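Local coordinates for DNA repair protein XRCC1 (Homo sapiens, PDB 3LQC) that acts as a scaffold in DNA single-strand break repair, assembling repair complexes and binding poly-ADP-ribose, here represented by its N-terminal domain, at residues Glu40-Val45 / Val131-Tyr136. Residues are numbered along the deposited sequence; the frame is centred on the assembly and turned at random. Where two conformers were deposited one is given.
Sequences EKTISV and VCSQPY. With CO3 (carbonate ion), chain D.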
loop_
_atom_site.group_PDB
_atom_site.type_symbol
_atom_site.label_atom_id
_atom_site.label_comp_id
_atom_site.label_asym_id
_atom_site.label_seq_id
_atom_site.Cartn_x
_atom_site.Cartn_y
_atom_site.Cartn_z
ATOM N N GLU A 40 -22.623 -9.284 2.797
ATOM C CA GLU A 40 -22.283 -7.942 2.360
ATOM C C GLU A 40 -20.813 -7.601 2.614
ATOM O O GLU A 40 -20.276 -7.898 3.678
ATOM C CB GLU A 40 -23.180 -6.941 3.076
ATOM C CG GLU A 40 -23.654 -5.838 2.181
ATOM C CD GLU A 40 -24.618 -6.328 1.122
ATOM O OE1 GLU A 40 -25.615 -6.990 1.473
ATOM O OE2 GLU A 40 -24.377 -6.037 -0.062
ATOM N N LYS A 41 -20.176 -6.970 1.629
ATOM C CA LYS A 41 -18.743 -6.652 1.668
ATOM C C LYS A 41 -18.399 -5.512 2.624
ATOM O O LYS A 41 -17.258 -5.399 3.087
ATOM C CB LYS A 41 -18.243 -6.281 0.270
ATOM C CG LYS A 41 -18.136 -7.457 -0.686
ATOM C CD LYS A 41 -18.014 -6.987 -2.128
ATOM C CE LYS A 41 -17.983 -8.175 -3.082
ATOM N NZ LYS A 41 -18.140 -7.760 -4.508
ATOM N N THR A 42 -19.370 -4.655 2.911
ATOM C CA THR A 42 -19.131 -3.559 3.838
ATOM C C THR A 42 -20.397 -3.156 4.575
ATOM O O THR A 42 -21.489 -3.198 4.014
ATOM C CB THR A 42 -18.518 -2.330 3.125
ATOM O OG1 THR A 42 -18.687 -1.178 3.951
ATOM C CG2 THR A 42 -19.203 -2.072 1.806
ATOM N N ILE A 43 -20.249 -2.776 5.840
ATOM C CA ILE A 43 -21.362 -2.241 6.614
ATOM C C ILE A 43 -20.861 -1.077 7.444
ATOM O O ILE A 43 -19.680 -1.004 7.759
ATOM C CB ILE A 43 -21.952 -3.284 7.586
ATOM C CG1 ILE A 43 -20.868 -3.771 8.546
ATOM C CG2 ILE A 43 -22.578 -4.451 6.830
ATOM C CD1 ILE A 43 -21.392 -4.183 9.872
ATOM N N SER A 44 -21.756 -0.166 7.806
ATOM C CA SER A 44 -21.414 0.892 8.747
ATOM C C SER A 44 -22.472 1.026 9.828
ATOM O O SER A 44 -23.617 0.616 9.647
ATOM C CB SER A 44 -21.297 2.217 8.023
ATOM O OG SER A 44 -22.529 2.522 7.401
ATOM N N VAL A 45 -22.078 1.588 10.963
ATOM C CA VAL A 45 -23.040 2.079 11.932
ATOM C C VAL A 45 -22.832 3.579 12.056
ATOM O O VAL A 45 -21.712 4.072 11.926
ATOM C CB VAL A 45 -22.872 1.428 13.326
ATOM C CG1 VAL A 45 -23.156 -0.063 13.272
ATOM C CG2 VAL A 45 -21.493 1.685 13.862
ATOM N N VAL A 131 -17.056 2.525 9.544
ATOM C CA VAL A 131 -17.232 1.661 8.380
ATOM C C VAL A 131 -16.345 0.431 8.457
ATOM O O VAL A 131 -15.131 0.541 8.571
ATOM C CB VAL A 131 -16.953 2.414 7.063
ATOM C CG1 VAL A 131 -17.384 1.566 5.867
ATOM C CG2 VAL A 131 -17.678 3.747 7.055
ATOM N N CYS A 132 -16.962 -0.743 8.396
ATOM C CA CYS A 132 -16.228 -2.001 8.428
ATOM C C CYS A 132 -16.258 -2.658 7.059
ATOM O O CYS A 132 -17.321 -2.919 6.500
ATOM C CB CYS A 132 -16.833 -2.942 9.469
ATOM S SG CYS A 132 -16.768 -2.345 11.163
ATOM N N SER A 133 -15.090 -2.924 6.502
ATOM C CA SER A 133 -15.023 -3.543 5.186
ATOM C C SER A 133 -14.399 -4.917 5.279
ATOM O O SER A 133 -13.372 -5.101 5.935
ATOM C CB SER A 133 -14.230 -2.673 4.221
ATOM O OG SER A 133 -14.952 -1.507 3.890
ATOM N N GLN A 134 -15.026 -5.884 4.623
ATOM C CA GLN A 134 -14.526 -7.252 4.630
ATOM C C GLN A 134 -14.928 -7.958 3.343
ATOM O O GLN A 134 -15.831 -8.793 3.344
ATOM C CB GLN A 134 -15.044 -8.010 5.855
ATOM C CG GLN A 134 -14.542 -9.452 5.974
ATOM C CD GLN A 134 -13.078 -9.603 5.600
ATOM O OE1 GLN A 134 -12.732 -9.659 4.421
ATOM N NE2 GLN A 134 -12.214 -9.680 6.603
ATOM N N PRO A 135 -14.241 -7.618 2.239
ATOM C CA PRO A 135 -14.514 -8.097 0.882
ATOM C C PRO A 135 -14.098 -9.542 0.702
ATOM O O PRO A 135 -14.488 -10.154 -0.289
ATOM C CB PRO A 135 -13.605 -7.229 -0.001
ATOM C CG PRO A 135 -12.936 -6.271 0.889
ATOM C CD PRO A 135 -13.038 -6.775 2.284
ATOM N N TYR A 136 -13.307 -10.064 1.636
ATOM C CA TYR A 136 -12.677 -11.373 1.473
ATOM C C TYR A 136 -13.432 -12.466 2.211
ATOM O O TYR A 136 -13.203 -13.648 1.984
ATOM C CB TYR A 136 -11.217 -11.315 1.943
ATOM C CG TYR A 136 -10.508 -10.095 1.421
ATOM C CD1 TYR A 136 -10.352 -9.901 0.055
ATOM C CD2 TYR A 136 -10.022 -9.120 2.283
ATOM C CE1 TYR A 136 -9.717 -8.781 -0.440
ATOM C CE2 TYR A 136 -9.390 -7.986 1.793
ATOM C CZ TYR A 136 -9.243 -7.826 0.430
ATOM O OH TYR A 136 -8.628 -6.709 -0.082
HETATM C C CO3 D . -22.113 4.709 4.381
HETATM O O1 CO3 D . -22.516 4.440 5.587
HETATM O O2 CO3 D . -22.364 5.881 3.870
#
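Ile43 and Cys132 face each other as an antiparallel hydrogen-bonded pair, Cys132 N giving to Ile43 O at 2.8 Å and Ile43 N to Cys132 O at 3.0 Å. On their side of the sheet Ile43 turns CG1 back between its own N and carbonyl carbon (chi1 59°), and this branch lies 4.2 Å from Cys132 CB, while helix 28-36 covers Ile43 with Tyr30, Trp33 and Arg34. Thr42, Ser44, Val131 and Ser133 occupy the other face. There Thr42 holds OG1 anti to its backbone N (chi1 162°), which brings the hydroxyl beside the second strand: it makes a weak bond to Cys132 O and touches Val131 CG1 at 3.6 Å, the two side chains crossing at a slant. The pairing joins strands 42-49 and 125-133, neighbours inside the five-stranded mixed sheet of the XRCC1 N-terminal domain, with strand 7-12 flanking the former and strand 67-73 the latter. Ser44 rests its CB against Val131 CG2 (4.0 Å) and directs OG to carbonate O1 at 2.6 Å; Lys129 and Arg7 also bind this ion, which probably came from the crystallisation liquor. Past the strand end, Gln134 N bonds almost straight to Lys41 O (2.8 Å, 174° at the hydrogen), and the extended Lys41 chain sets out with CG 4.0 Å from Pro135 CA. In one of two conformers deposited for Gln134, OE1 accepts Tyr136 N and NE2 reaches Ser99 OG and Gly64 O.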